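Local structure of Alpha/beta hydrolase (Paenibacillus sp. VTT E-133280, 6TJ2) at residues K161-E164 with Q165-D168; L214-K217 with K218-L222. The protein probably hydrolyses methyl salicylate as an esterase of the alpha/beta-hydrolase fold, resembling tobacco salicylic acid binding protein 2 in structure and function. All coordinates share one frame; numbering follows the deposited sequence.

Contact 1. Residues K161-E164 with Q165-D168; sequences KSFE and QLRD
F163 and L166 form the apolar, more tightly packed side of this helical turn, while E164, R167 and D168 carry its polar, water-bridged face. Four successive i to i+4 backbone bonds define the alpha-helical geometry, running from Q165 N to K161 O through to D168 N to E164 O, the last 2.9 Å long. The L166 side chain lies back along the helix, its CG 3.4 Å from S162 O. From there L166 CD1 touches the edge of the F163 ring only lightly, near its plane, at 4.5 Å from CD1 of that ring. The close packing comes from outside the turn: F163 is buried among F155, L177 and F211, and L166 rests on P178 and I175.

On the polar face, the guanidinium of R167 spans the turn beside the E164 chain, with NH2 4.0 Å from E164 CB and E164 CA over one face, toward its rim. The two charged groups do not touch; a water receives a 3.0 Å bond from R167 NH1 and gives E164 OE2 a weak one. A bend in the arginine chain at chi3 (68°) carries NE toward its neighbour D168, and the resulting salt bridge from NE to OD1 measures 3.0 Å. The bond is straight at NE (164°) but meets OD1 from 44° above the carboxylate plane. An alanine in place of R167 would remove this bridge and is likely to leave D168 without its charged mate and F211 without its cationic partner. The loose solvent side is that of K161 and Q165, both exposed, which run alongside each other with Q165 NE2 3.9 Å from K161 CG.

The turn belongs to helix 157-170. F163 meets F155 edge-to-face, R167 makes a cation-pi contact with F211 of helix 208-211, and R167 also touches I175 of the short strand 174-175.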
ATOM      1  N   LYS A 161       1.978  -7.795 -24.891  1.00 20.32           N
ATOM      2  CA  LYS A 161       2.415  -8.767 -25.928  1.00 21.08           C
ATOM      3  C   LYS A 161       1.712 -10.121 -25.712  1.00 20.40           C
ATOM      4  O   LYS A 161       1.246 -10.662 -26.719  1.00 20.87           O
ATOM      5  CB  LYS A 161       3.943  -8.864 -25.946  1.00 23.64           C
ATOM      6  CG  LYS A 161       4.524  -9.685 -27.098  1.00 29.52           C
ATOM      7  CD  LYS A 161       6.052  -9.643 -27.138  1.00 36.87           C
ATOM      8  CE  LYS A 161       6.661  -8.405 -26.500  1.00 45.56           C
ATOM      9  NZ  LYS A 161       8.114  -8.269 -26.777  1.00 54.43           N
ATOM     10  N   SER A 162       1.601 -10.591 -24.490  1.00 17.86           N
ATOM     11  CA  SER A 162       0.961 -11.870 -24.106  1.00 19.26           C
ATOM     12  C   SER A 162      -0.507 -11.838 -24.567  1.00 18.16           C
ATOM     13  O   SER A 162      -0.983 -12.811 -25.209  1.00 18.61           O
ATOM     14  CB  SER A 162       1.094 -12.123 -22.661  1.00 24.03           C
ATOM     15  OG  SER A 162       0.149 -13.069 -22.177  1.00 36.31           O
ATOM     16  N   PHE A 163      -1.238 -10.746 -24.348  1.00 16.83           N
ATOM     17  CA  PHE A 163      -2.646 -10.630 -24.787  1.00 16.12           C
ATOM     18  C   PHE A 163      -2.714 -10.634 -26.315  1.00 16.90           C
ATOM     19  O   PHE A 163      -3.595 -11.271 -26.860  1.00 15.50           O
ATOM     20  CB  PHE A 163      -3.326  -9.358 -24.273  1.00 16.28           C
ATOM     21  CG  PHE A 163      -3.668  -9.363 -22.803  1.00 19.41           C
ATOM     22  CD1 PHE A 163      -4.145 -10.494 -22.170  1.00 21.34           C
ATOM     23  CD2 PHE A 163      -3.564  -8.173 -22.084  1.00 23.57           C
ATOM     24  CE1 PHE A 163      -4.457 -10.466 -20.811  1.00 25.82           C
ATOM     25  CE2 PHE A 163      -3.910  -8.143 -20.735  1.00 26.12           C
ATOM     26  CZ  PHE A 163      -4.316  -9.297 -20.098  1.00 28.10           C
ATOM     27  N   GLU A 164      -1.790  -9.955 -27.010  1.00 16.35           N
ATOM     28  CA  GLU A 164      -1.764  -9.935 -28.484  1.00 16.58           C
ATOM     29  C   GLU A 164      -1.535 -11.369 -28.977  1.00 16.80           C
ATOM     30  O   GLU A 164      -2.242 -11.810 -29.910  1.00 18.54           O
ATOM     31  CB  GLU A 164      -0.658  -9.003 -28.970  1.00 18.14           C
ATOM     32  CG  GLU A 164      -0.861  -7.533 -28.677  1.00 21.29           C
ATOM     33  CD  GLU A 164       0.373  -6.679 -28.985  1.00 26.52           C
ATOM     34  OE1 GLU A 164       1.467  -7.223 -29.197  1.00 29.65           O
ATOM     35  OE2 GLU A 164       0.239  -5.461 -29.020  1.00 32.76           O
ATOM     36  N   GLN A 165      -0.658 -12.101 -28.323  1.00 17.33           N
ATOM     37  CA  GLN A 165      -0.329 -13.496 -28.714  1.00 18.60           C
ATOM     38  C   GLN A 165      -1.546 -14.393 -28.487  1.00 19.08           C
ATOM     39  O   GLN A 165      -1.845 -15.236 -29.354  1.00 18.84           O
ATOM     40  CB  GLN A 165       0.862 -13.996 -27.947  1.00 21.97           C
ATOM     41  CG  GLN A 165       2.154 -13.396 -28.493  1.00 25.93           C
ATOM     42  CD  GLN A 165       3.345 -13.678 -27.613  1.00 29.83           C
ATOM     43  OE1 GLN A 165       3.231 -14.088 -26.456  1.00 38.07           O
ATOM     44  NE2 GLN A 165       4.523 -13.434 -28.170  1.00 37.91           N
ATOM     45  N   LEU A 166      -2.236 -14.257 -27.369  1.00 16.62           N
ATOM     46  CA  LEU A 166      -3.466 -15.039 -27.088  1.00 15.92           C
ATOM     47  C   LEU A 166      -4.532 -14.696 -28.115  1.00 15.78           C
ATOM     48  O   LEU A 166      -5.190 -15.646 -28.588  1.00 15.65           O
ATOM     49  CB  LEU A 166      -3.988 -14.781 -25.676  1.00 15.29           C
ATOM     50  CG  LEU A 166      -3.145 -15.372 -24.561  1.00 16.24           C
ATOM     51  CD1 LEU A 166      -3.511 -14.811 -23.215  1.00 16.81           C
ATOM     52  CD2 LEU A 166      -3.202 -16.895 -24.514  1.00 18.68           C
ATOM     53  N   ARG A 167      -4.735 -13.450 -28.474  1.00 15.79           N
ATOM     54  CA  ARG A 167      -5.736 -13.040 -29.464  1.00 14.41           C
ATOM     55  C   ARG A 167      -5.393 -13.733 -30.793  1.00 17.20           C
ATOM     56  O   ARG A 167      -6.266 -14.364 -31.437  1.00 17.31           O
ATOM     57  CB  ARG A 167      -5.772 -11.521 -29.599  1.00 15.11           C
ATOM     58  CG  ARG A 167      -6.615 -11.015 -30.750  1.00 16.66           C
ATOM     59  CD  ARG A 167      -6.396  -9.551 -31.092  1.00 19.28           C
ATOM     60  NE  ARG A 167      -5.036  -9.437 -31.651  1.00 22.83           N
ATOM     61  CZ  ARG A 167      -4.244  -8.366 -31.589  1.00 29.56           C
ATOM     62  NH1 ARG A 167      -4.680  -7.221 -31.096  1.00 29.06           N
ATOM     63  NH2 ARG A 167      -3.022  -8.444 -32.092  1.00 31.40           N
ATOM     64  N   ASP A 168      -4.138 -13.651 -31.169  1.00 18.20           N
ATOM     65  CA  ASP A 168      -3.729 -14.201 -32.486  1.00 20.88           C
ATOM     66  C   ASP A 168      -3.855 -15.733 -32.452  1.00 20.06           C
ATOM     67  O   ASP A 168      -4.342 -16.322 -33.493  1.00 22.09           O
ATOM     68  CB  ASP A 168      -2.397 -13.568 -32.887  1.00 24.08           C
ATOM     69  CG  ASP A 168      -2.476 -12.056 -33.151  1.00 27.65           C
ATOM     70  OD1 ASP A 168      -3.607 -11.473 -33.335  1.00 28.01           O
ATOM     71  OD2 ASP A 168      -1.409 -11.430 -33.146  1.00 36.40           O
TER
HETATM   72  O   HOH W   1      -2.420  -5.173 -31.113  1.00 33.43           O

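Contact 2. Residues L214-K217 with K218-L222; sequences LDLK and KFYSL
L216 and Y220 meet across the first turn of the short helix 217-221, which packs on the sheet side of the alpha/beta-hydrolase fold, just ahead of strand 226-231. Y220 N donates to L216 O over 3.1 Å, nearly in line with the carbonyl bond (163° at the oxygen). Just before this turn, D215 makes an Asx turn closed by a weak bond: its OD1 accepts from K217 N at 3.4 Å and also from a water that in turn accepts from K218 N. OD1 thus serves two amides at the start of the helix, K217 N weakly and K218 N through water.

Side-chain torsions set the apolar part. In Y220 the ring carbon CG is opposite the carbonyl carbon (chi1 -75°), which folds the ring back toward the preceding turn; CE2 comes to 4.0 Å from L216 CB, and L216 O lies obliquely to the ring, 3.3 Å from CD2. F219 takes another course and buries its ring against S127 and Q128 of helix 119-129 and against I137 and F139 of strand 134-139. The two aromatic side chains nevertheless meet: F219 CD2 sits over the centre of the Y220 ring, 3.6 Å above its plane, while Y220 CD2 lies in the plane of the F219 ring at its edge.

The polar ends lead to the neighbouring loop. K217 reaches D147, its NZ forming a salt bridge with that residue; Y220 OH bonds to P145 O. At the far end of the helix, S221 turns OG between its backbone N and carbonyl carbon (chi1 76°), whereby OG donates to K218 O at 2.8 Å, sharing that oxygen with S221 N, 3.0 Å away.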
ATOM      1  N   LEU A 214      -9.689   4.959 -27.449  1.00 15.64           N
ATOM      2  CA  LEU A 214     -10.947   5.606 -27.079  1.00 14.81           C
ATOM      3  C   LEU A 214     -10.858   7.116 -27.120  1.00 15.64           C
ATOM      4  O   LEU A 214      -9.912   7.685 -26.598  1.00 15.66           O
ATOM      5  CB  LEU A 214     -11.333   5.084 -25.694  1.00 15.91           C
ATOM      6  CG  LEU A 214     -11.437   3.571 -25.580  1.00 16.18           C
ATOM      7  CD1 LEU A 214     -11.715   3.185 -24.158  1.00 18.72           C
ATOM      8  CD2 LEU A 214     -12.547   3.030 -26.477  1.00 18.96           C
ATOM      9  N   ASP A 215     -11.882   7.730 -27.684  1.00 16.59           N
ATOM     10  CA  ASP A 215     -12.061   9.192 -27.632  1.00 17.72           C
ATOM     11  C   ASP A 215     -12.788   9.530 -26.330  1.00 16.52           C
ATOM     12  O   ASP A 215     -13.998   9.234 -26.183  1.00 17.54           O
ATOM     13  CB  ASP A 215     -12.844   9.691 -28.840  1.00 21.03           C
ATOM     14  CG  ASP A 215     -12.971  11.199 -28.885  1.00 27.13           C
ATOM     15  OD1 ASP A 215     -12.836  11.896 -27.804  1.00 22.40           O
ATOM     16  OD2 ASP A 215     -13.190  11.696 -30.045  1.00 34.27           O
ATOM     17  N   LEU A 216     -12.045  10.110 -25.388  1.00 15.50           N
ATOM     18  CA  LEU A 216     -12.528  10.349 -24.012  1.00 15.07           C
ATOM     19  C   LEU A 216     -12.413  11.814 -23.597  1.00 16.86           C
ATOM     20  O   LEU A 216     -12.506  12.118 -22.435  1.00 16.23           O
ATOM     21  CB  LEU A 216     -11.758   9.438 -23.055  1.00 14.82           C
ATOM     22  CG  LEU A 216     -11.872   7.956 -23.284  1.00 14.81           C
ATOM     23  CD1 LEU A 216     -10.915   7.214 -22.387  1.00 16.26           C
ATOM     24  CD2 LEU A 216     -13.305   7.509 -23.019  1.00 17.47           C
ATOM     25  N   LYS A 217     -12.352  12.714 -24.587  1.00 17.89           N
ATOM     26  CA  LYS A 217     -12.321  14.155 -24.296  1.00 19.63           C
ATOM     27  C   LYS A 217     -13.554  14.567 -23.496  1.00 17.13           C
ATOM     28  O   LYS A 217     -13.427  15.358 -22.525  1.00 17.88           O
ATOM     29  CB  LYS A 217     -12.270  14.942 -25.600  1.00 20.97           C
ATOM     30  CG  LYS A 217     -10.988  14.717 -26.386  1.00 26.62           C
ATOM     31  CD  LYS A 217     -10.905  15.687 -27.555  1.00 26.05           C
ATOM     32  CE  LYS A 217      -9.500  15.736 -28.107  1.00 30.66           C
ATOM     33  NZ  LYS A 217      -9.109  14.431 -28.684  1.00 30.59           N
ATOM     34  N   LYS A 218     -14.740  14.069 -23.891  1.00 18.18           N
ATOM     35  CA  LYS A 218     -15.970  14.461 -23.194  1.00 18.26           C
ATOM     36  C   LYS A 218     -15.875  13.974 -21.740  1.00 17.08           C
ATOM     37  O   LYS A 218     -16.187  14.731 -20.833  1.00 17.95           O
ATOM     38  CB  LYS A 218     -17.229  14.022 -23.938  1.00 22.13           C
ATOM     39  CG  LYS A 218     -18.491  14.344 -23.171  1.00 28.72           C
ATOM     40  CD  LYS A 218     -19.747  14.427 -24.022  1.00 32.94           C
ATOM     41  CE  LYS A 218     -20.929  15.027 -23.285  1.00 38.73           C
ATOM     42  NZ  LYS A 218     -20.641  16.415 -22.861  1.00 44.22           N
ATOM     43  N   PHE A 219     -15.507  12.704 -21.528  1.00 14.90           N
ATOM     44  CA  PHE A 219     -15.411  12.159 -20.160  1.00 15.66           C
ATOM     45  C   PHE A 219     -14.543  13.041 -19.267  1.00 15.49           C
ATOM     46  O   PHE A 219     -14.928  13.345 -18.128  1.00 16.80           O
ATOM     47  CB  PHE A 219     -14.858  10.743 -20.174  1.00 14.86           C
ATOM     48  CG  PHE A 219     -14.577  10.224 -18.790  1.00 13.83           C
ATOM     49  CD1 PHE A 219     -15.618   9.809 -17.983  1.00 13.06           C
ATOM     50  CD2 PHE A 219     -13.313  10.259 -18.240  1.00 13.44           C
ATOM     51  CE1 PHE A 219     -15.378   9.440 -16.679  1.00 13.96           C
ATOM     52  CE2 PHE A 219     -13.077   9.871 -16.926  1.00 14.71           C
ATOM     53  CZ  PHE A 219     -14.109   9.440 -16.153  1.00 15.10           C
ATOM     54  N   TYR A 220     -13.387  13.436 -19.790  1.00 15.26           N
ATOM     55  CA  TYR A 220     -12.415  14.232 -18.995  1.00 16.54           C
ATOM     56  C   TYR A 220     -12.856  15.694 -18.868  1.00 20.15           C
ATOM     57  O   TYR A 220     -12.259  16.342 -18.007  1.00 22.79           O
ATOM     58  CB  TYR A 220     -10.993  14.092 -19.547  1.00 17.61           C
ATOM     59  CG  TYR A 220     -10.424  12.742 -19.173  1.00 15.08           C
ATOM     60  CD1 TYR A 220     -10.114  12.467 -17.849  1.00 16.44           C
ATOM     61  CD2 TYR A 220     -10.316  11.724 -20.064  1.00 15.39           C
ATOM     62  CE1 TYR A 220      -9.614  11.226 -17.472  1.00 14.73           C
ATOM     63  CE2 TYR A 220      -9.865  10.464 -19.712  1.00 14.03           C
ATOM     64  CZ  TYR A 220      -9.512  10.202 -18.397  1.00 14.54           C
ATOM     65  OH  TYR A 220      -9.076   8.975 -17.971  1.00 13.93           O
ATOM     66  N   SER A 221     -13.932  16.142 -19.503  1.00 19.30           N
ATOM     67  CA  SER A 221     -14.507  17.490 -19.260  1.00 21.72           C
ATOM     68  C   SER A 221     -15.688  17.426 -18.294  1.00 24.25           C
ATOM     69  O   SER A 221     -16.070  18.484 -17.799  1.00 23.76           O
ATOM     70  CB  SER A 221     -14.932  18.081 -20.572  1.00 24.10           C
ATOM     71  OG  SER A 221     -16.151  17.485 -21.009  1.00 27.43           O
ATOM     72  N   LEU A 222     -16.219  16.250 -17.985  1.00 20.72           N
ATOM     73  CA  LEU A 222     -17.434  16.088 -17.145  1.00 22.23           C
ATOM     74  C   LEU A 222     -17.151  16.530 -15.716  1.00 23.81           C
ATOM     75  O   LEU A 222     -16.046  16.274 -15.236  1.00 26.48           O
ATOM     76  CB  LEU A 222     -17.871  14.619 -17.125  1.00 23.67           C
ATOM     77  CG  LEU A 222     -18.391  14.052 -18.444  1.00 24.82           C
ATOM     78  CD1 LEU A 222     -18.885  12.615 -18.263  1.00 25.26           C
ATOM     79  CD2 LEU A 222     -19.464  14.937 -19.048  1.00 28.48           C
TER
HETATM   80  O   HOH W   2     -15.208  12.388 -26.234  1.00 24.70           O

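Both are local contacts along the chain, contact 1 within a regular helix, contact 2 where a loop enters a short, weakly bonded one; their centres lie about 28 Å apart and they do not touch. Contact 1 is a surface turn in the insertion between strands 134-139 and 226-231, probably the cap; its neighbours are helix 208-211, loops and a strand of the small two-stranded sheet. Contact 2 comes where that insertion returns to the core, partly buried against the main parallel sheet and helix 119-129. The chemistry follows: contact 1 relies on repeated backbone bonds and a charge pair, whereas contact 2 relies on the L216-Y220 backbone bond, aromatic packing and side-chain bonds at the helix ends.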